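Long-range contacts in putative TIM-barrel metal-dependent hydrolase (Mycobacterium avium subsp. paratuberculosis S397, PDB 4DZI), which probably catalyses metal-dependent hydrolysis as a TIM-barrel member of the amidohydrolase family, with a two-metal site that holds cadmium ions in the crystal: residues L5-I10 with I381-R386; E99-R103 with E152-F156; I136-M140 with S170-R176; D214-A218 with V280-H284; N327-P333 with I346-L352. All blocks are in the same frame, centred on the assembly; numbering follows the deposited sequence. Where two conformers were deposited one is given.

Contact 1. Residues L5-I10 with I381-R386; sequences LNYRVI and IRKIMR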
# COMPACT_ATOMS: atom_id res chain seq x y z
N LEU C 5 -29.08 18.91 17.10
CA LEU C 5 -28.42 18.60 18.36
C LEU C 5 -28.68 19.70 19.40
O LEU C 5 -28.95 20.84 19.03
CB LEU C 5 -26.91 18.44 18.16
CG LEU C 5 -26.44 17.23 17.34
CD1 LEU C 5 -24.94 17.41 17.09
CD2 LEU C 5 -26.71 15.92 18.05
N ASN C 6 -28.55 19.34 20.68
CA ASN C 6 -28.76 20.28 21.78
C ASN C 6 -27.47 20.99 22.16
O ASN C 6 -27.44 21.71 23.16
CB ASN C 6 -29.32 19.54 23.01
CG ASN C 6 -30.73 18.99 22.76
OD1 ASN C 6 -31.52 19.62 22.08
ND2 ASN C 6 -31.04 17.82 23.31
N TYR C 7 -26.40 20.79 21.39
CA TYR C 7 -25.14 21.45 21.72
C TYR C 7 -24.44 21.78 20.41
O TYR C 7 -24.74 21.13 19.37
CB TYR C 7 -24.25 20.51 22.55
CG TYR C 7 -24.19 19.10 21.98
CD1 TYR C 7 -23.24 18.77 20.98
CD2 TYR C 7 -25.11 18.13 22.38
CE1 TYR C 7 -23.20 17.49 20.43
CE2 TYR C 7 -25.07 16.85 21.85
CZ TYR C 7 -24.12 16.54 20.87
OH TYR C 7 -24.13 15.25 20.35
N ARG C 8 -23.56 22.77 20.45
CA ARG C 8 -22.73 23.13 19.27
C ARG C 8 -21.71 22.04 19.08
O ARG C 8 -21.31 21.40 20.02
CB ARG C 8 -22.04 24.48 19.46
CG ARG C 8 -23.03 25.65 19.57
CD ARG C 8 -22.36 26.84 20.27
NE ARG C 8 -22.05 26.53 21.67
CZ ARG C 8 -21.30 27.30 22.46
NH1 ARG C 8 -21.05 26.96 23.72
NH2 ARG C 8 -20.79 28.42 21.96
N VAL C 9 -21.26 21.87 17.84
CA VAL C 9 -20.29 20.82 17.57
C VAL C 9 -18.89 21.38 17.41
O VAL C 9 -18.69 22.60 17.28
CB VAL C 9 -20.69 20.01 16.33
CG1 VAL C 9 -22.08 19.40 16.54
CG2 VAL C 9 -20.69 20.86 15.06
N ILE C 10 -17.88 20.50 17.43
CA ILE C 10 -16.50 20.90 17.20
C ILE C 10 -16.11 20.12 15.92
O ILE C 10 -16.10 18.91 15.95
CB ILE C 10 -15.60 20.45 18.36
CG1 ILE C 10 -16.14 20.98 19.70
CG2 ILE C 10 -14.13 20.85 18.08
CD1 ILE C 10 -16.05 22.47 19.88
N ILE C 381 -22.67 9.92 20.82
CA ILE C 381 -22.77 10.93 19.75
C ILE C 381 -22.17 12.24 20.23
O ILE C 381 -21.45 12.90 19.49
CB ILE C 381 -24.20 11.11 19.23
CG1 ILE C 381 -24.62 9.82 18.52
CG2 ILE C 381 -24.31 12.30 18.28
CD1 ILE C 381 -26.09 9.72 18.20
N ARG C 382 -22.45 12.61 21.48
CA ARG C 382 -21.84 13.83 22.06
C ARG C 382 -20.32 13.75 22.09
O ARG C 382 -19.63 14.75 21.87
CB ARG C 382 -22.45 14.12 23.44
CG ARG C 382 -21.68 15.08 24.36
CD ARG C 382 -21.84 16.53 23.94
NE ARG C 382 -21.23 17.46 24.89
CZ ARG C 382 -21.92 18.24 25.73
NH1 ARG C 382 -23.25 18.20 25.77
NH2 ARG C 382 -21.26 19.08 26.54
N LYS C 383 -19.75 12.54 22.27
CA LYS C 383 -18.30 12.42 22.25
C LYS C 383 -17.80 12.63 20.83
O LYS C 383 -16.86 13.39 20.61
CB LYS C 383 -17.82 11.02 22.70
CG LYS C 383 -18.08 10.74 24.17
CD LYS C 383 -17.56 9.36 24.51
CE LYS C 383 -17.57 9.20 26.04
NZ LYS C 383 -16.89 7.97 26.52
N ILE C 384 -18.42 11.94 19.89
CA ILE C 384 -17.97 11.99 18.49
C ILE C 384 -18.12 13.39 17.89
O ILE C 384 -17.23 13.90 17.17
CB ILE C 384 -18.72 10.95 17.66
CG1 ILE C 384 -18.27 9.55 18.11
CG2 ILE C 384 -18.43 11.12 16.17
CD1 ILE C 384 -19.11 8.44 17.51
N MET C 385 -19.24 14.04 18.20
CA MET C 385 -19.50 15.37 17.64
C MET C 385 -18.85 16.56 18.33
O MET C 385 -18.80 17.65 17.78
CB MET C 385 -21.02 15.61 17.59
CG MET C 385 -21.80 14.62 16.73
SD MET C 385 -21.28 14.57 14.99
CE MET C 385 -21.71 16.20 14.39
N ARG C 386 -18.37 16.35 19.55
CA ARG C 386 -17.85 17.46 20.32
C ARG C 386 -16.73 17.12 21.30
O ARG C 386 -15.65 17.68 21.25
CB ARG C 386 -19.03 18.08 21.07
CG ARG C 386 -18.62 19.24 21.93
CD ARG C 386 -19.82 19.82 22.63
NE ARG C 386 -19.27 20.86 23.49
CZ ARG C 386 -19.01 22.12 23.13
NH1 ARG C 386 -19.32 22.59 21.91
NH2 ARG C 386 -18.43 22.93 24.00
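The backbones of 5-10 and 381-386 converge on Ile10 and Arg386, and there Ile10 N donates to Met385 O over 3.0 Å in an almost straight bond (170°); toward Tyr7 and Arg382 they part, their CA atoms 8.3 Å from each other. The Tyr7 ring bridges this wider end. With chi1 at 46°, its CG stands between the backbone N and the carbonyl carbon, which lays the ring against the helix. Arg382 CD covers the centre of one face, 3.7 Å from the centroid of the Tyr7 ring, while Leu5 CB lies over the opposite face. The Arg382 guanidinium continues past the centre as an off-centre cation-pi partner, its NE paired with Asp387, and Met385 CB approaches the ring edge. In fold terms, strand 9-15 is the first strand of the TIM barrel and helix 378-393 the last helix of the chain, so the contact sets the last helix of the chain against its first barrel strand. Arg386 reaches across with an extended chain: NH1 meets Arg8 O at 3.0 Å, from above the carbonyl plane, and also forms a salt bridge with Glu116 of the adjacent strand. Ile10 CG1 lies 3.8 Å from Arg386 CG, on the side of one guanidinium face. On the buried side, Val9 CG1 and Met385 CE lie alongside each other, 3.9 Å apart.

Contact 2. Residues E99-R103 with E152-F156; sequences EYQNR and EDWGF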
# COMPACT_ATOMS: atom_id res chain seq x y z
N GLU C 99 -16.88 33.83 3.22
CA GLU C 99 -16.55 33.00 4.39
C GLU C 99 -15.41 32.01 4.06
O GLU C 99 -14.81 31.41 4.98
CB GLU C 99 -17.78 32.25 4.90
CG GLU C 99 -18.37 31.18 3.97
CD GLU C 99 -19.34 31.70 2.91
OE1 GLU C 99 -19.40 32.93 2.64
OE2 GLU C 99 -20.05 30.86 2.35
N TYR C 100 -15.09 31.87 2.77
CA TYR C 100 -13.94 30.98 2.43
C TYR C 100 -12.58 31.63 2.69
O TYR C 100 -11.54 30.97 2.80
CB TYR C 100 -14.02 30.55 0.95
CG TYR C 100 -15.23 29.76 0.57
CD1 TYR C 100 -16.11 29.22 1.53
CD2 TYR C 100 -15.49 29.49 -0.76
CE1 TYR C 100 -17.24 28.52 1.17
CE2 TYR C 100 -16.59 28.76 -1.12
CZ TYR C 100 -17.47 28.27 -0.17
OH TYR C 100 -18.57 27.55 -0.57
N GLN C 101 -12.54 32.95 2.73
CA GLN C 101 -11.29 33.65 2.85
C GLN C 101 -11.27 34.74 3.92
O GLN C 101 -10.23 35.34 4.18
CB GLN C 101 -10.88 34.26 1.50
CG GLN C 101 -10.90 33.25 0.35
CD GLN C 101 -10.24 33.84 -0.89
OE1 GLN C 101 -10.71 34.85 -1.41
NE2 GLN C 101 -9.16 33.22 -1.37
N ASN C 102 -12.41 34.97 4.54
CA ASN C 102 -12.54 36.06 5.54
C ASN C 102 -13.05 35.54 6.88
O ASN C 102 -14.13 34.93 6.94
CB ASN C 102 -13.56 37.08 5.03
CG ASN C 102 -13.71 38.29 5.96
OD1 ASN C 102 -14.59 38.33 6.82
ND2 ASN C 102 -12.87 39.28 5.76
N ARG C 103 -12.30 35.81 7.95
CA ARG C 103 -12.58 35.20 9.24
C ARG C 103 -13.93 35.67 9.79
O ARG C 103 -14.74 34.86 10.23
CB ARG C 103 -11.45 35.50 10.23
CG ARG C 103 -11.49 34.62 11.49
CD ARG C 103 -10.54 35.15 12.55
NE ARG C 103 -10.39 34.19 13.65
CZ ARG C 103 -11.24 34.10 14.68
NH1 ARG C 103 -12.29 34.91 14.73
NH2 ARG C 103 -11.05 33.18 15.62
N GLU C 152 -2.00 35.84 10.42
CA GLU C 152 -2.58 37.13 10.03
C GLU C 152 -4.04 37.08 9.57
O GLU C 152 -4.90 37.84 10.09
CB GLU C 152 -1.70 37.77 8.97
CG GLU C 152 -2.23 39.07 8.37
CD GLU C 152 -1.15 39.75 7.55
OE1 GLU C 152 -0.59 39.09 6.67
OE2 GLU C 152 -0.82 40.93 7.81
N ASP C 153 -4.37 36.20 8.61
CA ASP C 153 -5.74 36.17 8.08
C ASP C 153 -6.74 35.38 8.95
O ASP C 153 -7.95 35.73 9.00
CB ASP C 153 -5.80 35.63 6.64
CG ASP C 153 -5.38 36.66 5.59
OD1 ASP C 153 -4.78 37.70 5.95
OD2 ASP C 153 -5.63 36.41 4.41
N TRP C 154 -6.26 34.33 9.62
CA TRP C 154 -7.11 33.39 10.37
C TRP C 154 -6.82 33.40 11.86
O TRP C 154 -7.78 33.41 12.65
CB TRP C 154 -7.03 31.96 9.78
CG TRP C 154 -7.73 31.93 8.44
CD1 TRP C 154 -7.15 32.00 7.17
CD2 TRP C 154 -9.17 31.89 8.20
NE1 TRP C 154 -8.12 32.01 6.20
CE2 TRP C 154 -9.35 31.94 6.75
CE3 TRP C 154 -10.32 31.83 9.03
CZ2 TRP C 154 -10.61 31.93 6.18
CZ3 TRP C 154 -11.57 31.81 8.44
CH2 TRP C 154 -11.72 31.87 7.04
N GLY C 155 -5.55 33.43 12.24
CA GLY C 155 -5.14 33.39 13.63
C GLY C 155 -5.07 31.95 14.13
O GLY C 155 -6.06 31.22 14.01
N PHE C 156 -3.92 31.57 14.65
CA PHE C 156 -3.79 30.22 15.18
C PHE C 156 -4.87 29.90 16.22
O PHE C 156 -5.47 28.80 16.21
CB PHE C 156 -2.40 29.96 15.75
CG PHE C 156 -1.26 30.22 14.80
CD1 PHE C 156 -1.42 30.07 13.43
CD2 PHE C 156 -0.01 30.57 15.30
CE1 PHE C 156 -0.34 30.28 12.57
CE2 PHE C 156 1.08 30.78 14.44
CZ PHE C 156 0.91 30.65 13.07
O HOH W 1 -7.67 34.90 3.15
O HOH W 2 -8.36 31.81 15.39
O HOH W 3 -9.77 37.10 7.51
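The backbones of 99-103 and 152-156 come nearest at Arg103 and Trp154, whose CA atoms are 5.9 Å apart, where one helix begins as the other ends. The two helices, 103-113 and 136-153, belong to the outer layer of the TIM barrel. Asn102 is the N-cap of the first, its OD1 accepting from Ala105 N, and Gly155 leaves the second with positive phi. Trp154 inserts its six-membered ring against the 99-103 backbone: the ring edge at CH2 faces Glu99 O (3.7 Å), CZ2 lies 3.6 Å from Tyr100 O, and Arg103 N sits over a face. The same indole stacks with Tyr16, which probably helps to hold its orientation. Arg103 has its CG anti to the backbone N (chi1 -166°) and an extended chain that passes the indole at CE3 and carries the guanidinium to the turn. Its NE donates to Trp154 O over 2.9 Å in a bent bond (138°), while NH1 pairs with Asp160. Waters bridge the polar groups: one joins Gln101 O to Asp153 OD2, whose carboxylate also pairs with Arg25; another accepts from Arg103 N at 2.9 Å and donates to Asp153 O at 2.7 Å.

Contact 3. Residues I136-M140 with S170-R176; sequences IEATM and SLADPTR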
# COMPACT_ATOMS: atom_id res chain seq x y z
N ILE C 136 15.48 22.17 0.71
CA ILE C 136 15.20 22.21 2.15
C ILE C 136 15.11 23.65 2.69
O ILE C 136 14.20 24.00 3.45
CB ILE C 136 16.29 21.46 2.92
CG1 ILE C 136 16.45 20.03 2.40
CG2 ILE C 136 16.01 21.48 4.43
CD1 ILE C 136 15.27 19.14 2.69
N GLU C 137 16.02 24.52 2.27
CA GLU C 137 15.94 25.91 2.74
C GLU C 137 14.67 26.60 2.25
O GLU C 137 14.05 27.36 2.99
CB GLU C 137 17.17 26.72 2.28
CG GLU C 137 18.44 26.32 3.00
CD GLU C 137 19.64 27.16 2.60
OE1 GLU C 137 19.74 27.58 1.43
OE2 GLU C 137 20.50 27.40 3.48
N ALA C 138 14.28 26.38 0.99
CA ALA C 138 13.05 27.01 0.46
C ALA C 138 11.82 26.43 1.19
O ALA C 138 10.84 27.13 1.41
CB ALA C 138 12.92 26.81 -1.05
N THR C 139 11.87 25.14 1.51
CA THR C 139 10.80 24.50 2.29
C THR C 139 10.58 25.21 3.62
O THR C 139 9.46 25.63 3.93
CB THR C 139 11.10 23.00 2.59
OG1 THR C 139 11.02 22.25 1.38
CG2 THR C 139 10.07 22.42 3.57
N MET C 140 11.65 25.37 4.39
CA MET C 140 11.52 25.97 5.72
C MET C 140 11.09 27.43 5.64
O MET C 140 10.26 27.87 6.45
CB MET C 140 12.85 25.85 6.51
CG MET C 140 13.36 24.43 6.68
SD MET C 140 12.18 23.22 7.33
CE MET C 140 12.17 23.61 9.07
N SER C 170 7.38 21.71 9.00
CA SER C 170 8.19 20.78 8.24
C SER C 170 9.37 20.36 9.10
O SER C 170 10.05 21.20 9.71
CB SER C 170 8.73 21.40 6.96
OG SER C 170 9.65 20.48 6.32
N LEU C 171 9.65 19.06 9.11
CA LEU C 171 10.82 18.54 9.78
C LEU C 171 12.05 18.45 8.84
O LEU C 171 13.04 17.82 9.23
CB LEU C 171 10.53 17.14 10.32
CG LEU C 171 9.52 17.13 11.47
CD1 LEU C 171 9.02 15.73 11.79
CD2 LEU C 171 10.17 17.77 12.67
N ALA C 172 11.99 19.08 7.66
CA ALA C 172 13.05 18.90 6.65
C ALA C 172 14.41 19.33 7.19
O ALA C 172 15.42 18.71 6.87
CB ALA C 172 12.71 19.62 5.35
N ASP C 173 14.43 20.40 7.97
CA ASP C 173 15.65 20.79 8.70
C ASP C 173 15.26 20.77 10.17
O ASP C 173 14.52 21.65 10.63
CB ASP C 173 16.03 22.21 8.27
CG ASP C 173 17.20 22.80 9.09
OD1 ASP C 173 17.40 22.45 10.26
OD2 ASP C 173 17.89 23.67 8.53
N PRO C 174 15.70 19.73 10.92
CA PRO C 174 15.07 19.58 12.22
C PRO C 174 15.41 20.65 13.25
O PRO C 174 14.65 20.85 14.19
CB PRO C 174 15.58 18.22 12.71
CG PRO C 174 15.86 17.47 11.47
CD PRO C 174 16.38 18.49 10.49
N THR C 175 16.55 21.33 13.09
CA THR C 175 16.91 22.42 14.00
C THR C 175 16.02 23.63 13.72
O THR C 175 15.47 24.23 14.65
CB THR C 175 18.36 22.84 13.77
OG1 THR C 175 19.20 21.77 14.21
CG2 THR C 175 18.69 24.10 14.55
N ARG C 176 15.87 23.96 12.43
CA ARG C 176 14.96 25.03 12.05
C ARG C 176 13.50 24.68 12.39
O ARG C 176 12.72 25.57 12.72
CB ARG C 176 15.13 25.42 10.59
CG ARG C 176 14.19 26.51 10.10
CD ARG C 176 14.51 27.86 10.72
NE ARG C 176 13.40 28.80 10.58
CZ ARG C 176 13.17 29.53 9.49
NH1 ARG C 176 13.95 29.41 8.42
NH2 ARG C 176 12.14 30.37 9.46
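Two successive bends, chi2 at -51° and chi3 at -77°, fold the Met140 side chain so that its thioether meets the turn at 170-173. CE comes to 3.3 Å from Ser170 O and 3.4 Å from Asp173 O, while SD takes a weak, long hydrogen bond from Asp173 N at 3.7 Å. Met140 and the aliphatic part of Arg176 run antiparallel alongside each other, CE touching Arg176 CG. The surface that receives them is shaped by two motifs. Ser170 OG accepts from Ala172 N, an ST turn, and Asp173 is the N-cap of helix 174-186, its OD1 taking a straight bond (178°) from Arg176 N and a weak one from Thr175 N. The contact thus joins the start of helix 136-153 to that of helix 174-186, neighbours around the barrel with strand 163-165 between them in the chain. Thr139 CG2 presses on Ser170 OG at 3.4 Å, its own hydroxyl bonded to Asp135 O, and Ile136 CD1 meets Ala172 CB at 3.7 Å.

Contact 4. Residues D214-A218 with V280-H284; sequences DPVWA and VFTRH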
# COMPACT_ATOMS: atom_id res chain seq x y z
N ASP C 214 13.37 14.05 17.38
CA ASP C 214 12.93 14.01 18.77
C ASP C 214 12.72 15.39 19.43
O ASP C 214 11.79 15.55 20.20
CB ASP C 214 13.90 13.18 19.61
CG ASP C 214 13.68 11.69 19.41
OD1 ASP C 214 12.50 11.32 19.15
OD2 ASP C 214 14.66 10.91 19.48
N PRO C 215 13.59 16.37 19.14
CA PRO C 215 13.35 17.67 19.78
C PRO C 215 12.00 18.32 19.41
O PRO C 215 11.32 18.87 20.27
CB PRO C 215 14.55 18.50 19.31
CG PRO C 215 15.63 17.46 19.12
CD PRO C 215 14.92 16.29 18.50
N VAL C 216 11.59 18.20 18.15
CA VAL C 216 10.25 18.64 17.73
C VAL C 216 9.13 17.88 18.46
O VAL C 216 8.21 18.49 19.00
CB VAL C 216 10.08 18.52 16.19
CG1 VAL C 216 8.63 18.78 15.78
CG2 VAL C 216 11.03 19.50 15.49
N TRP C 217 9.15 16.55 18.44
CA TRP C 217 8.08 15.82 19.14
C TRP C 217 8.06 16.13 20.62
O TRP C 217 6.97 16.19 21.22
CB TRP C 217 8.20 14.31 19.00
CG TRP C 217 8.25 13.84 17.57
CD1 TRP C 217 9.23 13.02 16.99
CD2 TRP C 217 7.32 14.14 16.49
NE1 TRP C 217 8.95 12.78 15.67
CE2 TRP C 217 7.82 13.44 15.30
CE3 TRP C 217 6.13 14.90 16.39
CZ2 TRP C 217 7.16 13.49 14.08
CZ3 TRP C 217 5.48 14.95 15.15
CH2 TRP C 217 5.98 14.26 14.03
N ALA C 218 9.24 16.32 21.21
CA ALA C 218 9.26 16.67 22.64
C ALA C 218 8.61 18.06 22.90
O ALA C 218 7.86 18.22 23.88
CB ALA C 218 10.69 16.61 23.22
N VAL C 280 8.16 6.78 18.03
CA VAL C 280 7.85 8.14 18.42
C VAL C 280 7.00 8.20 19.69
O VAL C 280 7.24 9.05 20.54
CB VAL C 280 7.15 8.91 17.29
CG1 VAL C 280 6.73 10.30 17.80
CG2 VAL C 280 8.12 9.03 16.11
N PHE C 281 5.99 7.35 19.81
CA PHE C 281 5.15 7.34 21.00
C PHE C 281 5.85 6.64 22.18
O PHE C 281 5.51 6.88 23.34
CB PHE C 281 3.79 6.73 20.72
CG PHE C 281 3.04 7.46 19.63
CD1 PHE C 281 2.63 8.77 19.82
CD2 PHE C 281 2.77 6.83 18.43
CE1 PHE C 281 1.94 9.45 18.81
CE2 PHE C 281 2.09 7.49 17.42
CZ PHE C 281 1.67 8.80 17.61
N THR C 282 6.83 5.79 21.87
CA THR C 282 7.64 5.19 22.94
C THR C 282 8.48 6.28 23.59
O THR C 282 8.49 6.40 24.81
CB THR C 282 8.55 4.11 22.35
OG1 THR C 282 7.74 3.08 21.78
CG2 THR C 282 9.50 3.52 23.46
N ARG C 283 9.13 7.11 22.78
CA ARG C 283 9.99 8.17 23.32
C ARG C 283 9.19 9.35 23.85
O ARG C 283 9.67 10.11 24.72
CB ARG C 283 11.02 8.64 22.29
CG ARG C 283 12.04 7.56 21.94
CD ARG C 283 13.10 8.05 20.99
NE ARG C 283 12.54 8.39 19.67
CZ ARG C 283 12.27 7.52 18.70
NH1 ARG C 283 12.45 6.21 18.88
NH2 ARG C 283 11.77 7.97 17.55
N HIS C 284 7.99 9.52 23.31
CA HIS C 284 7.14 10.67 23.64
C HIS C 284 5.73 10.23 23.95
O HIS C 284 4.81 10.42 23.15
CB HIS C 284 7.17 11.67 22.49
CG HIS C 284 8.57 11.98 22.00
ND1 HIS C 284 9.39 12.84 22.65
CD2 HIS C 284 9.30 11.45 20.95
CE1 HIS C 284 10.58 12.89 22.01
NE2 HIS C 284 10.52 12.04 20.96
O HOH W 4 11.60 10.75 16.68
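Trp217 and His284 form the close-packed part of this contact. Trp217 CB lies over the centre of the imidazole, 3.7 Å from the centroid of the His284 ring, and Arg283 CB covers the opposite face toward its rim, so the histidine is held flat between them. The two aromatic rings themselves meet obliquely. Beside them, Val280 CG1 sits 3.8 Å from the centroid of the five-membered ring of Trp217, directly over its face, a CH-pi contact in the buried half. The other half is polar and only partly buried, with a water among its members. Here Asp214 OD1 gathers several donors. His284 NE2 approaches from above the carboxylate plane at 2.8 Å, in a straight bond (171°) that runs in the imidazole plane; Arg283 NE comes from the syn side at 3.0 Å as a salt bridge. The water donates to Asp214 OD1 at 2.7 Å and accepts from Arg283 NH2, while Arg283 NH1 donates to His278 O. Such a cluster of donors would probably stabilise the negative charge, to which Arg211 adds a salt bridge at OD2. Further along, Ala218 CB merely grazes His284 CE1 at 3.9 Å. The contact ties helix 214-223 to the short helix 280-283 outside the barrel strands: Trp217 also packs on Met275 of helix 266-277, its NE1 bonded to Leu208 O, and Phe281 leans on helix 321-328.

Contact 5. Residues N327-P333 with I346-L352; sequences NNVWIAP and IGVDKIL
Lys350 passes obliquely over one face of the Trp330 indole, its CD 3.5 Å from the centroid of the five-membered ring and its NZ 4.2 Å from that of the six-membered ring, so that one side chain supplies both a CH-pi and a cation-pi contact. Bends at chi2 (-55°) and chi4 (-85°) curl the chain over the ring and bring NZ near Asn327 O, to which it gives a weak hydrogen bond; a water links the same two atoms. Another water joins Trp330 NE1 to Asp349 O. Leu352 CD1 abuts Trp330 CB at 3.6 Å, and Ile331 CD1 meets Ile346 CD1 at 3.9 Å. Between the backbones, Ile331 N donates to Lys350 O over 2.8 Å (176°), and Leu352 N to Ile331 O over 2.9 Å, so that Ile331 and Ile351 form a single parallel bridge. A CA-H...O contact from Ala332 CA to Leu352 O, 3.4 Å, extends the pairing. With helix 339-346 lying between the bridged backbones in the chain, this is the beta-alpha-beta crossover typical of a TIM barrel; it leads on to Asp356, His359 and Glu361, all ligands of one of the two cadmium ions, Asp356 of both.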
# COMPACT_ATOMS: atom_id res chain seq x y z
N ASN C 327 -4.04 4.52 22.14
CA ASN C 327 -3.87 5.52 23.18
C ASN C 327 -3.55 6.92 22.67
O ASN C 327 -4.05 7.90 23.21
CB ASN C 327 -2.75 5.12 24.13
CG ASN C 327 -2.66 6.03 25.34
OD1 ASN C 327 -3.55 6.00 26.20
ND2 ASN C 327 -1.60 6.82 25.43
N ASN C 328 -2.72 7.01 21.62
CA ASN C 328 -2.17 8.30 21.23
C ASN C 328 -2.77 8.93 19.98
O ASN C 328 -2.39 10.05 19.65
CB ASN C 328 -0.66 8.19 21.05
CG ASN C 328 0.05 7.87 22.35
OD1 ASN C 328 -0.05 6.74 22.85
ND2 ASN C 328 0.77 8.85 22.90
N VAL C 329 -3.65 8.21 19.28
CA VAL C 329 -4.09 8.63 17.94
C VAL C 329 -5.61 8.74 17.88
O VAL C 329 -6.36 7.82 18.22
CB VAL C 329 -3.59 7.68 16.83
CG1 VAL C 329 -4.02 8.13 15.42
CG2 VAL C 329 -2.06 7.52 16.92
N TRP C 330 -6.08 9.90 17.41
CA TRP C 330 -7.46 10.12 17.11
C TRP C 330 -7.65 10.09 15.61
O TRP C 330 -6.78 10.49 14.87
CB TRP C 330 -7.85 11.52 17.62
CG TRP C 330 -8.11 11.65 19.11
CD1 TRP C 330 -9.34 11.84 19.74
CD2 TRP C 330 -7.12 11.71 20.19
NE1 TRP C 330 -9.17 11.96 21.09
CE2 TRP C 330 -7.87 11.88 21.42
CE3 TRP C 330 -5.74 11.59 20.24
CZ2 TRP C 330 -7.23 11.96 22.66
CZ3 TRP C 330 -5.11 11.65 21.48
CH2 TRP C 330 -5.85 11.85 22.67
N ILE C 331 -8.82 9.67 15.19
CA ILE C 331 -9.10 9.52 13.75
C ILE C 331 -10.43 10.13 13.34
O ILE C 331 -11.48 9.79 13.90
CB ILE C 331 -9.12 8.03 13.40
CG1 ILE C 331 -7.73 7.42 13.65
CG2 ILE C 331 -9.51 7.86 11.92
CD1 ILE C 331 -7.71 5.92 13.51
N ALA C 332 -10.40 11.05 12.36
CA ALA C 332 -11.63 11.49 11.71
C ALA C 332 -11.92 10.55 10.54
O ALA C 332 -11.21 10.59 9.53
CB ALA C 332 -11.46 12.92 11.16
N PRO C 333 -12.94 9.72 10.65
CA PRO C 333 -13.22 8.76 9.58
C PRO C 333 -13.90 9.39 8.37
O PRO C 333 -14.40 10.54 8.41
CB PRO C 333 -14.20 7.78 10.24
CG PRO C 333 -14.99 8.70 11.18
CD PRO C 333 -13.89 9.57 11.77
N ILE C 346 -10.77 0.98 17.75
CA ILE C 346 -9.94 2.00 18.37
C ILE C 346 -10.53 2.64 19.60
O ILE C 346 -9.82 3.35 20.32
CB ILE C 346 -9.55 3.12 17.37
CG1 ILE C 346 -10.78 3.91 16.93
CG2 ILE C 346 -8.84 2.53 16.16
CD1 ILE C 346 -10.47 5.16 16.11
N GLY C 347 -11.82 2.39 19.85
CA GLY C 347 -12.53 2.99 20.99
C GLY C 347 -13.35 4.18 20.52
O GLY C 347 -12.86 5.00 19.71
N VAL C 348 -14.58 4.30 21.01
CA VAL C 348 -15.41 5.39 20.58
C VAL C 348 -14.77 6.75 20.91
O VAL C 348 -15.04 7.76 20.22
CB VAL C 348 -16.79 5.28 21.21
CG1 VAL C 348 -16.68 5.45 22.72
CG2 VAL C 348 -17.74 6.29 20.60
N ASP C 349 -13.91 6.78 21.94
CA ASP C 349 -13.32 8.06 22.34
C ASP C 349 -12.30 8.60 21.34
O ASP C 349 -11.87 9.76 21.44
CB ASP C 349 -12.67 7.96 23.73
CG ASP C 349 -11.56 6.92 23.77
OD1 ASP C 349 -11.85 5.71 23.61
OD2 ASP C 349 -10.39 7.33 23.97
N LYS C 350 -11.89 7.79 20.36
CA LYS C 350 -10.90 8.24 19.40
C LYS C 350 -11.51 8.63 18.05
O LYS C 350 -10.76 9.03 17.13
CB LYS C 350 -9.84 7.14 19.20
CG LYS C 350 -8.94 7.00 20.44
CD LYS C 350 -8.31 8.33 20.82
CE LYS C 350 -7.04 8.17 21.63
NZ LYS C 350 -7.35 7.99 23.06
N ILE C 351 -12.83 8.55 17.94
CA ILE C 351 -13.51 8.86 16.66
C ILE C 351 -13.91 10.33 16.66
O ILE C 351 -14.58 10.80 17.58
CB ILE C 351 -14.73 7.95 16.47
CG1 ILE C 351 -14.28 6.49 16.36
CG2 ILE C 351 -15.52 8.36 15.24
CD1 ILE C 351 -15.46 5.53 16.23
N LEU C 352 -13.47 11.05 15.63
CA LEU C 352 -13.78 12.46 15.50
C LEU C 352 -14.69 12.81 14.36
O LEU C 352 -14.49 12.39 13.21
CB LEU C 352 -12.48 13.27 15.33
CG LEU C 352 -11.46 13.22 16.46
CD1 LEU C 352 -10.14 13.88 16.11
CD2 LEU C 352 -12.09 13.94 17.66
O HOH W 5 -5.95 7.79 25.44
O HOH W 6 -11.03 11.41 23.41
O HOH W 7 -15.23 12.40 10.51

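Overall arrangement
The five contacts show how one barrel fold is held by different chemistry at different depths. Contacts 3 and 5 are buried, contacts 1, 2 and 4 only partly so. Contact 5 depends on strand-like backbone pairing, contact 3 on methionine packing against a capped turn, while contact 4 gathers donors round one carboxylate, contact 2 combines a buried indole with an arginine bond and bridging waters, and contact 1 sets a tyrosine ring and arginines against a helix. Contacts 2 and 3 share helix 136-153, with their centres about 25 Å apart. Contacts 3, 4 and 5 form a touching series, through Leu171 on Val216 and Trp217, then Phe281 on Asn328. Contact 1 encloses all the others along the chain and meets contact 5 where Ile384 packs on Val348.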